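Local atomic coordinates of Asp/Glu-specific dipeptidyl-peptidase (Flavobacterium psychrophilum, PDB entry 5JXF), a protein that catalyses the removal of dipeptides from the N-terminus of oligopeptides as a serine peptidase, with strict specificity for Asp or Glu at the P1 position. Residues H71-L74 / K75-V78; A342-W345 / K346-G350; R680-E683 / G684-S687. One frame throughout, in Å; residues are numbered along the deposited sequence.

Contact 1 of 3, residues H71-L74 / K75-V78; sequences HSSL and KDAV
Asp76 reaches back across a tight bend of the chain to take the backbone NH of Ser73, with Ser73 N 3.1 Å from Asp76 OD2. The oxygen is met on its anti side, 31° out of the carboxylate plane. The backbone answers in the other direction: Asp76 N donates to Ser73 O at 3.2 Å. Two further bonds, Ala77 N to Leu74 O at 2.8 Å and Val78 N to Lys75 O, make this a run of successive i to i+3 turns in the loop between helix 63-66 and strand 80-81. A water bridges the two side chains, bound to Asp76 OD2 and 2.7 Å from Ser73 OG. Aspartate suits this place because its short side chain, with CG beside the backbone N (chi1 -65°), returns to the start of the turns.

Asp76 OD1 accepts Lys75 NZ at 3.1 Å, a salt bridge on the syn side but tilted from the carboxylate plane. Lysine has the length for this: Lys75 CG packs 3.4 Å from Ser73 OG, and further out a bend (chi4 74°) swings the ammonium over to the carboxylate. The same NZ is bonded to the carbonyls of Ile141 and Val142 on strand 138-146, while Leu74 packs against Met281 and Met283 of strand 279-284.

The turns thus join two sheets. With an ammonium and an amide NH both donating to it, the Asp76 carboxylate is probably kept ionised although buried.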
ATOM      1  N   HIS A  71     -27.780 -11.980  39.487  1.00 49.56           N
ATOM      2  CA  HIS A  71     -26.971 -13.171  39.293  1.00 44.83           C
ATOM      3  C   HIS A  71     -25.736 -12.866  38.439  1.00 43.50           C
ATOM      4  O   HIS A  71     -25.533 -11.727  38.015  1.00 44.26           O
ATOM      5  CB  HIS A  71     -27.824 -14.264  38.650  1.00 50.85           C
ATOM      6  CG  HIS A  71     -28.562 -13.810  37.426  1.00 57.06           C
ATOM      7  ND1 HIS A  71     -27.917 -13.411  36.275  1.00 51.62           N
ATOM      8  CD2 HIS A  71     -29.886 -13.688  37.174  1.00 53.85           C
ATOM      9  CE1 HIS A  71     -28.813 -13.064  35.369  1.00 47.19           C
ATOM     10  NE2 HIS A  71     -30.015 -13.226  35.889  1.00 52.95           N
ATOM     11  N   SER A  72     -24.888 -13.858  38.208  1.00 40.22           N
ATOM     12  CA  SER A  72     -23.681 -13.598  37.405  1.00 40.65           C
ATOM     13  C   SER A  72     -24.076 -13.196  35.996  1.00 42.90           C
ATOM     14  O   SER A  72     -25.169 -13.521  35.544  1.00 48.83           O
ATOM     15  CB  SER A  72     -22.774 -14.821  37.357  1.00 43.15           C
ATOM     16  OG  SER A  72     -23.402 -15.864  36.631  1.00 46.61           O
ATOM     17  N   SER A  73     -23.193 -12.473  35.315  1.00 43.66           N
ATOM     18  CA  SER A  73     -23.421 -12.059  33.926  1.00 43.33           C
ATOM     19  C   SER A  73     -22.093 -11.787  33.221  1.00 43.34           C
ATOM     20  O   SER A  73     -21.032 -11.926  33.838  1.00 42.47           O
ATOM     21  CB  SER A  73     -24.295 -10.814  33.871  1.00 41.41           C
ATOM     22  OG  SER A  73     -23.621  -9.723  34.468  1.00 42.98           O
ATOM     23  N   LEU A  74     -22.150 -11.379  31.949  1.00 42.93           N
ATOM     24  CA  LEU A  74     -20.921 -11.137  31.179  1.00 42.28           C
ATOM     25  C   LEU A  74     -20.027 -10.103  31.840  1.00 39.10           C
ATOM     26  O   LEU A  74     -18.811 -10.240  31.811  1.00 41.37           O
ATOM     27  CB  LEU A  74     -21.239 -10.687  29.740  1.00 49.80           C
ATOM     28  CG  LEU A  74     -21.895 -11.766  28.874  1.00 52.10           C
ATOM     29  CD1 LEU A  74     -21.828 -11.409  27.380  1.00 44.66           C
ATOM     30  CD2 LEU A  74     -21.244 -13.104  29.123  1.00 50.99           C
ATOM     31  N   LYS A  75     -20.633  -9.089  32.465  1.00 40.40           N
ATOM     32  CA  LYS A  75     -19.860  -7.975  33.024  1.00 41.65           C
ATOM     33  C   LYS A  75     -18.852  -8.456  34.067  1.00 41.77           C
ATOM     34  O   LYS A  75     -17.781  -7.864  34.217  1.00 44.25           O
ATOM     35  CB  LYS A  75     -20.782  -6.906  33.638  1.00 43.40           C
ATOM     36  CG  LYS A  75     -21.353  -7.258  35.002  1.00 46.85           C
ATOM     37  CD  LYS A  75     -21.728  -6.007  35.778  1.00 48.20           C
ATOM     38  CE  LYS A  75     -22.475  -6.350  37.057  1.00 48.48           C
ATOM     39  NZ  LYS A  75     -21.576  -6.898  38.108  1.00 47.60           N
ATOM     40  N   ASP A  76     -19.204  -9.531  34.772  1.00 40.64           N
ATOM     41  CA  ASP A  76     -18.314 -10.162  35.749  1.00 37.47           C
ATOM     42  C   ASP A  76     -17.051 -10.762  35.149  1.00 43.52           C
ATOM     43  O   ASP A  76     -16.090 -11.036  35.858  1.00 40.51           O
ATOM     44  CB  ASP A  76     -19.074 -11.244  36.512  1.00 36.95           C
ATOM     45  CG  ASP A  76     -20.198 -10.657  37.369  1.00 48.24           C
ATOM     46  OD1 ASP A  76     -19.970  -9.584  37.972  1.00 58.45           O
ATOM     47  OD2 ASP A  76     -21.305 -11.228  37.391  1.00 41.22           O
ATOM     48  N   ALA A  77     -17.047 -10.953  33.836  1.00 46.18           N
ATOM     49  CA  ALA A  77     -15.888 -11.528  33.179  1.00 50.22           C
ATOM     50  C   ALA A  77     -15.062 -10.465  32.424  1.00 48.05           C
ATOM     51  O   ALA A  77     -14.057 -10.799  31.775  1.00 41.86           O
ATOM     52  CB  ALA A  77     -16.333 -12.642  32.234  1.00 38.01           C
ATOM     53  N   VAL A  78     -15.475  -9.200  32.503  1.00 38.41           N
ATOM     54  CA  VAL A  78     -14.778  -8.134  31.768  1.00 37.75           C
ATOM     55  C   VAL A  78     -14.312  -6.965  32.653  1.00 34.33           C
ATOM     56  O   VAL A  78     -14.980  -5.934  32.768  1.00 33.69           O
ATOM     57  CB  VAL A  78     -15.659  -7.588  30.632  1.00 41.49           C
ATOM     58  CG1 VAL A  78     -14.859  -6.649  29.745  1.00 41.93           C
ATOM     59  CG2 VAL A  78     -16.192  -8.760  29.777  1.00 42.53           C
TER
HETATM   60  O   HOH W   1     -23.326  -9.800  37.163  1.00 43.12           O

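Contact 2 of 3, residues A342-W345 / K346-G350; sequences ANYW and KKWIG. With ARG (arginine), chain E.
Tyr344 O lies over a face of the Trp348 indole, 3.0 Å above its plane and off-centre, close to where the ring joins its own chain. Both residues belong to the long alpha-helix 328-357 and stand one turn apart, and the same oxygen accepts the regular i to i+4 bond from Trp348 N at 2.9 Å. The indole reaches this place because its CG leans back beside the backbone N (chi1 -71°), laying the ring along the preceding turn. There Tyr344 CB makes a CH-pi contact 4.0 Å from the centroid of the six-membered Trp348 ring. Tryptophan is broad enough to do this and also to take a cation-pi contact from Lys309 of helix 295-325.

A second i to i+4 pair is apolar: the extended arm of Ile349 sets CD1 over one face of the Trp345 indole, 3.5 Å from Trp345 CE2. In the same pair the helix bond from Ile349 N to Trp345 O is weak. Trp345 NE1 is buried without any polar partner.

Polar side chains of this helix reach the substrate site. Lys346 NZ is bonded to the carbonyls of the pocket residues Asn228 and Asp225, and Lys347 NZ pairs with Asp688. Asn343, whose amide can both give and accept, lies in the pocket itself. Its ND2 faces O of the bound arginine at a doubtfully short distance; the firmer grip is Asn343 OD1, which receives the ligand's amino N at 2.8 Å.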
ATOM      1  N   ALA A 342       4.097   7.033  19.303  1.00 59.39           N
ATOM      2  CA  ALA A 342       3.933   6.665  17.891  1.00 56.16           C
ATOM      3  C   ALA A 342       2.483   6.344  17.514  1.00 52.14           C
ATOM      4  O   ALA A 342       2.016   6.686  16.431  1.00 53.76           O
ATOM      5  CB  ALA A 342       4.838   5.467  17.559  1.00 51.33           C
ATOM      6  N   ASN A 343       1.778   5.688  18.420  1.00 48.49           N
ATOM      7  CA  ASN A 343       0.396   5.287  18.206  1.00 49.14           C
ATOM      8  C   ASN A 343      -0.545   6.454  17.909  1.00 52.52           C
ATOM      9  O   ASN A 343      -1.328   6.403  16.961  1.00 50.63           O
ATOM     10  CB  ASN A 343      -0.113   4.526  19.432  1.00 49.78           C
ATOM     11  CG  ASN A 343      -1.434   3.849  19.176  1.00 52.79           C
ATOM     12  OD1 ASN A 343      -1.623   3.192  18.144  1.00 47.59           O
ATOM     13  ND2 ASN A 343      -2.373   4.013  20.108  1.00 55.86           N
ATOM     14  N   TYR A 344      -0.475   7.507  18.720  1.00 54.06           N
ATOM     15  CA  TYR A 344      -1.298   8.691  18.475  1.00 52.08           C
ATOM     16  C   TYR A 344      -0.784   9.549  17.308  1.00 50.78           C
ATOM     17  O   TYR A 344      -1.572  10.191  16.610  1.00 53.72           O
ATOM     18  CB  TYR A 344      -1.404   9.531  19.752  1.00 53.11           C
ATOM     19  CG  TYR A 344      -2.354   8.901  20.734  1.00 56.28           C
ATOM     20  CD1 TYR A 344      -3.725   8.973  20.529  1.00 61.42           C
ATOM     21  CD2 TYR A 344      -1.888   8.187  21.821  1.00 58.88           C
ATOM     22  CE1 TYR A 344      -4.615   8.388  21.402  1.00 68.04           C
ATOM     23  CE2 TYR A 344      -2.777   7.590  22.710  1.00 73.57           C
ATOM     24  CZ  TYR A 344      -4.141   7.702  22.490  1.00 73.25           C
ATOM     25  OH  TYR A 344      -5.041   7.121  23.353  1.00 81.76           O
ATOM     26  N   TRP A 345       0.530   9.559  17.100  1.00 53.88           N
ATOM     27  CA  TRP A 345       1.102  10.270  15.959  1.00 56.39           C
ATOM     28  C   TRP A 345       0.477   9.769  14.667  1.00 54.80           C
ATOM     29  O   TRP A 345       0.037  10.555  13.821  1.00 52.33           O
ATOM     30  CB  TRP A 345       2.615  10.099  15.899  1.00 59.84           C
ATOM     31  CG  TRP A 345       3.166  10.388  14.528  1.00 61.68           C
ATOM     32  CD1 TRP A 345       3.369  11.623  13.959  1.00 63.44           C
ATOM     33  CD2 TRP A 345       3.571   9.423  13.539  1.00 65.38           C
ATOM     34  NE1 TRP A 345       3.877  11.479  12.684  1.00 62.17           N
ATOM     35  CE2 TRP A 345       4.012  10.143  12.404  1.00 66.13           C
ATOM     36  CE3 TRP A 345       3.607   8.024  13.505  1.00 71.47           C
ATOM     37  CZ2 TRP A 345       4.481   9.508  11.247  1.00 72.27           C
ATOM     38  CZ3 TRP A 345       4.078   7.395  12.357  1.00 76.02           C
ATOM     39  CH2 TRP A 345       4.507   8.138  11.245  1.00 71.70           C
ATOM     40  N   LYS A 346       0.419   8.452  14.526  1.00 52.88           N
ATOM     41  CA  LYS A 346      -0.181   7.897  13.329  1.00 55.51           C
ATOM     42  C   LYS A 346      -1.695   8.017  13.362  1.00 53.88           C
ATOM     43  O   LYS A 346      -2.298   8.261  12.316  1.00 49.79           O
ATOM     44  CB  LYS A 346       0.217   6.440  13.125  1.00 53.21           C
ATOM     45  CG  LYS A 346      -0.114   5.934  11.722  1.00 50.98           C
ATOM     46  CD  LYS A 346       0.295   4.490  11.534  1.00 46.40           C
ATOM     47  CE  LYS A 346       0.309   4.085  10.033  1.00 48.30           C
ATOM     48  NZ  LYS A 346       0.490   2.573   9.904  1.00 50.42           N
ATOM     49  N   LYS A 347      -2.312   7.853  14.546  1.00 49.68           N
ATOM     50  CA  LYS A 347      -3.768   7.977  14.649  1.00 50.32           C
ATOM     51  C   LYS A 347      -4.217   9.315  14.079  1.00 49.16           C
ATOM     52  O   LYS A 347      -5.188   9.399  13.314  1.00 47.16           O
ATOM     53  CB  LYS A 347      -4.273   7.846  16.115  1.00 45.24           C
ATOM     54  CG  LYS A 347      -5.791   7.914  16.210  1.00 54.67           C
ATOM     55  CD  LYS A 347      -6.287   8.325  17.598  1.00 67.67           C
ATOM     56  CE  LYS A 347      -7.788   8.588  17.597  1.00 68.72           C
ATOM     57  NZ  LYS A 347      -8.313   8.713  18.979  1.00 65.30           N
ATOM     58  N   TRP A 348      -3.498  10.362  14.467  1.00 50.05           N
ATOM     59  CA  TRP A 348      -3.891  11.721  14.139  1.00 54.55           C
ATOM     60  C   TRP A 348      -3.756  11.974  12.631  1.00 53.17           C
ATOM     61  O   TRP A 348      -4.559  12.700  12.043  1.00 51.92           O
ATOM     62  CB  TRP A 348      -3.065  12.715  14.957  1.00 57.65           C
ATOM     63  CG  TRP A 348      -3.457  12.702  16.442  1.00 57.21           C
ATOM     64  CD1 TRP A 348      -4.662  12.340  16.960  1.00 50.57           C
ATOM     65  CD2 TRP A 348      -2.631  13.055  17.560  1.00 50.87           C
ATOM     66  NE1 TRP A 348      -4.642  12.447  18.330  1.00 55.69           N
ATOM     67  CE2 TRP A 348      -3.408  12.887  18.723  1.00 55.73           C
ATOM     68  CE3 TRP A 348      -1.310  13.495  17.689  1.00 54.70           C
ATOM     69  CZ2 TRP A 348      -2.910  13.145  19.996  1.00 58.21           C
ATOM     70  CZ3 TRP A 348      -0.821  13.753  18.953  1.00 55.15           C
ATOM     71  CH2 TRP A 348      -1.618  13.581  20.088  1.00 58.18           C
ATOM     72  N   ILE A 349      -2.757  11.354  12.012  1.00 53.74           N
ATOM     73  CA  ILE A 349      -2.618  11.423  10.554  1.00 57.04           C
ATOM     74  C   ILE A 349      -3.892  10.867   9.906  1.00 54.88           C
ATOM     75  O   ILE A 349      -4.563  11.573   9.148  1.00 56.94           O
ATOM     76  CB  ILE A 349      -1.354  10.673  10.090  1.00 62.92           C
ATOM     77  CG1 ILE A 349      -0.116  11.438  10.567  1.00 68.77           C
ATOM     78  CG2 ILE A 349      -1.342  10.442   8.561  1.00 55.56           C
ATOM     79  CD1 ILE A 349       1.186  10.692  10.411  1.00 70.88           C
ATOM     80  N   GLY A 350      -4.262   9.639  10.278  1.00 54.48           N
ATOM     81  CA  GLY A 350      -5.474   9.012   9.775  1.00 57.64           C
ATOM     82  C   GLY A 350      -6.749   9.768  10.077  1.00 59.75           C
ATOM     83  O   GLY A 350      -7.645   9.861   9.241  1.00 62.90           O
TER
HETATM   84  N   ARG E 801      -3.189   0.952  17.465  1.00 73.38           N
HETATM   85  CA  ARG E 801      -3.391   0.245  18.721  1.00 76.34           C
HETATM   86  C   ARG E 801      -4.337   1.073  19.599  1.00 82.31           C
HETATM   87  O   ARG E 801      -4.061   2.236  19.878  1.00 78.78           O
HETATM   88  CB  ARG E 801      -2.052  -0.006  19.427  1.00 69.79           C
HETATM   89  CG  ARG E 801      -1.101  -0.946  18.670  1.00 73.87           C
HETATM   90  CD  ARG E 801       0.249  -1.077  19.378  1.00 69.92           C
HETATM   91  NE  ARG E 801       0.911   0.216  19.526  1.00 62.69           N
HETATM   92  CZ  ARG E 801       1.776   0.725  18.645  1.00 68.93           C
HETATM   93  NH1 ARG E 801       2.099   0.042  17.547  1.00 82.54           N
HETATM   94  NH2 ARG E 801       2.329   1.918  18.862  1.00 60.08           N

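Contact 3 of 3, residues R680-E683 / G684-S687; sequences RVWE and GTMS. With ASP (aspartic acid), chain F.
Arg680 NH1 donates to Ser687 OG at 3.0 Å, and Ser687 OG donates in turn to Gly684 O, 2.8 Å away and almost in line with that carbonyl. Ser687 N also bonds to Gly684 O, closing a type I turn from Gly684 to Ser687. The serine hydroxyl, donor and acceptor at once, therefore ties the arginine to the turn. A bend in the arginine chain (chi3 -87°) turns NE and NH2 to the bound aspartic acid: Arg680 NE lies 2.8 Å from ligand OD2, and Arg680 NH2 lies 2.8 Å from ligand OD1. The ligand carboxylate meets the guanidinium at its edge in a side-on bidentate pairing.

This loop follows strand 673-680 of an antiparallel sheet, in what is, as in other S46 peptidases, a chymotrypsin-like fold, and it lines the P1 pocket; Arg680 is probably the determinant of Asp/Glu specificity, as in relatives. Just beyond it, Trp682 O is held doubly. Thr685 OG1 approaches Trp682 O at 2.7 Å in the carbonyl plane, whereas Thr685 N comes from above that plane. Threonine fits because its hydroxyl adds a second donor to the acceptor its backbone amide already uses.

Within the loop the packing is looser round the partly exposed Trp682 and Glu683: Trp682 CE3 is 4.2 Å from Thr685 CG2, the indole lying instead against helix 328-357. Met686 SD lies 4.1 Å from Glu683 O, and Glu683 OE1 bonds the hydroxyl of Tyr595.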
ATOM      1  N   ARG A 680      -8.287  -0.360  15.194  1.00 37.82           N
ATOM      2  CA  ARG A 680      -9.255   0.035  14.173  1.00 42.08           C
ATOM      3  C   ARG A 680      -8.540   0.116  12.840  1.00 43.53           C
ATOM      4  O   ARG A 680      -7.327   0.317  12.807  1.00 45.72           O
ATOM      5  CB  ARG A 680      -9.880   1.391  14.477  1.00 41.28           C
ATOM      6  CG  ARG A 680     -10.917   1.407  15.601  1.00 39.22           C
ATOM      7  CD  ARG A 680     -11.238   2.827  15.921  1.00 41.33           C
ATOM      8  NE  ARG A 680     -10.296   3.347  16.903  1.00 47.87           N
ATOM      9  CZ  ARG A 680     -10.176   4.631  17.216  1.00 49.81           C
ATOM     10  NH1 ARG A 680     -10.916   5.526  16.582  1.00 47.88           N
ATOM     11  NH2 ARG A 680      -9.309   5.015  18.150  1.00 49.44           N
ATOM     12  N   VAL A 681      -9.283   0.002  11.749  1.00 43.88           N
ATOM     13  CA  VAL A 681      -8.672   0.092  10.420  1.00 52.36           C
ATOM     14  C   VAL A 681      -8.402   1.552  10.046  1.00 51.83           C
ATOM     15  O   VAL A 681      -9.035   2.475  10.583  1.00 41.60           O
ATOM     16  CB  VAL A 681      -9.553  -0.573   9.332  1.00 44.64           C
ATOM     17  CG1 VAL A 681      -9.929  -1.968   9.752  1.00 35.55           C
ATOM     18  CG2 VAL A 681     -10.805   0.241   9.059  1.00 44.86           C
ATOM     19  N   TRP A 682      -7.477   1.752   9.102  1.00 49.01           N
ATOM     20  CA  TRP A 682      -6.997   3.095   8.731  1.00 50.35           C
ATOM     21  C   TRP A 682      -8.114   4.071   8.423  1.00 50.81           C
ATOM     22  O   TRP A 682      -8.133   5.194   8.919  1.00 51.29           O
ATOM     23  CB  TRP A 682      -6.055   3.011   7.529  1.00 52.63           C
ATOM     24  CG  TRP A 682      -5.413   4.309   7.180  1.00 59.30           C
ATOM     25  CD1 TRP A 682      -5.517   4.991   5.995  1.00 57.91           C
ATOM     26  CD2 TRP A 682      -4.558   5.094   8.021  1.00 56.19           C
ATOM     27  NE1 TRP A 682      -4.786   6.149   6.055  1.00 62.15           N
ATOM     28  CE2 TRP A 682      -4.183   6.238   7.283  1.00 60.10           C
ATOM     29  CE3 TRP A 682      -4.067   4.936   9.326  1.00 46.25           C
ATOM     30  CZ2 TRP A 682      -3.340   7.225   7.806  1.00 62.38           C
ATOM     31  CZ3 TRP A 682      -3.234   5.923   9.847  1.00 48.47           C
ATOM     32  CH2 TRP A 682      -2.875   7.046   9.087  1.00 52.73           C
ATOM     33  N   GLU A 683      -9.059   3.615   7.619  1.00 46.38           N
ATOM     34  CA  GLU A 683     -10.158   4.445   7.168  1.00 44.71           C
ATOM     35  C   GLU A 683     -11.079   4.929   8.279  1.00 44.74           C
ATOM     36  O   GLU A 683     -11.816   5.892   8.095  1.00 52.58           O
ATOM     37  CB  GLU A 683     -10.969   3.677   6.122  1.00 51.78           C
ATOM     38  CG  GLU A 683     -10.224   3.503   4.775  1.00 59.99           C
ATOM     39  CD  GLU A 683      -9.065   2.515   4.850  1.00 62.98           C
ATOM     40  OE1 GLU A 683      -9.075   1.627   5.744  1.00 61.71           O
ATOM     41  OE2 GLU A 683      -8.146   2.625   4.014  1.00 57.24           O
ATOM     42  N   GLY A 684     -11.052   4.260   9.434  1.00 51.59           N
ATOM     43  CA  GLY A 684     -11.956   4.619  10.496  1.00 46.64           C
ATOM     44  C   GLY A 684     -11.249   5.206  11.695  1.00 56.03           C
ATOM     45  O   GLY A 684     -11.785   5.199  12.807  1.00 50.77           O
ATOM     46  N   THR A 685     -10.045   5.722  11.484  1.00 49.83           N
ATOM     47  CA  THR A 685      -9.296   6.319  12.581  1.00 48.52           C
ATOM     48  C   THR A 685      -9.950   7.624  13.007  1.00 57.30           C
ATOM     49  O   THR A 685      -9.609   8.206  14.037  1.00 55.83           O
ATOM     50  CB  THR A 685      -7.844   6.554  12.189  1.00 50.60           C
ATOM     51  OG1 THR A 685      -7.804   7.004  10.836  1.00 48.31           O
ATOM     52  CG2 THR A 685      -7.071   5.258  12.263  1.00 52.85           C
ATOM     53  N   MET A 686     -10.922   8.053  12.215  1.00 57.47           N
ATOM     54  CA  MET A 686     -11.707   9.245  12.482  1.00 57.36           C
ATOM     55  C   MET A 686     -12.896   8.989  13.402  1.00 44.62           C
ATOM     56  O   MET A 686     -13.604   9.927  13.782  1.00 51.38           O
ATOM     57  CB  MET A 686     -12.233   9.806  11.171  1.00 59.70           C
ATOM     58  CG  MET A 686     -13.163   8.804  10.502  1.00 66.27           C
ATOM     59  SD  MET A 686     -13.802   9.337   8.922  1.00 69.47           S
ATOM     60  CE  MET A 686     -14.424  10.934   9.375  1.00 78.93           C
ATOM     61  N   SER A 687     -13.128   7.732  13.751  1.00 42.23           N
ATOM     62  CA  SER A 687     -14.440   7.353  14.297  1.00 47.44           C
ATOM     63  C   SER A 687     -14.819   7.942  15.662  1.00 49.66           C
ATOM     64  O   SER A 687     -15.962   7.812  16.062  1.00 59.12           O
ATOM     65  CB  SER A 687     -14.553   5.842  14.358  1.00 44.41           C
ATOM     66  OG  SER A 687     -13.472   5.274  15.074  1.00 53.69           O
TER
HETATM   67  N   ASP F 802      -5.462   0.488  20.000  1.00 92.63           N
HETATM   68  CA  ASP F 802      -6.484   1.214  20.762  1.00106.35           C
HETATM   69  C   ASP F 802      -6.389   1.045  22.268  1.00100.90           C
HETATM   70  O   ASP F 802      -7.403   0.855  22.947  1.00102.92           O
HETATM   71  CB  ASP F 802      -7.890   0.805  20.288  1.00125.56           C
HETATM   72  CG  ASP F 802      -8.365   1.603  19.079  1.00138.94           C
HETATM   73  OD1 ASP F 802      -7.845   2.709  18.855  1.00134.15           O
HETATM   74  OD2 ASP F 802      -9.274   1.132  18.359  1.00159.74           O

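How the contacts relate
Contacts 2 and 3 are neighbours at the substrate site, their centres about 11 Å apart, whereas contact 1 lies about 34 Å and 30 Å from them, centre to centre. Helix 328-357 and the loop after strand 673-680 meet directly: Trp682 packs on the helix backbone, and Gly350 O probably accepts from Thr685 OG1 at 3.3 Å. Together they hold consecutive residues of the bound dipeptide, Asn343 the arginine and Arg680 the aspartate. Contact 1 is buried but for its exposed start at 71-72 and is organised by the Asp76 carboxylate. Contact 2, only partly buried, combines regular helix bonds with aromatic packing; contact 3 is a buried turn whose cation serves the ligand.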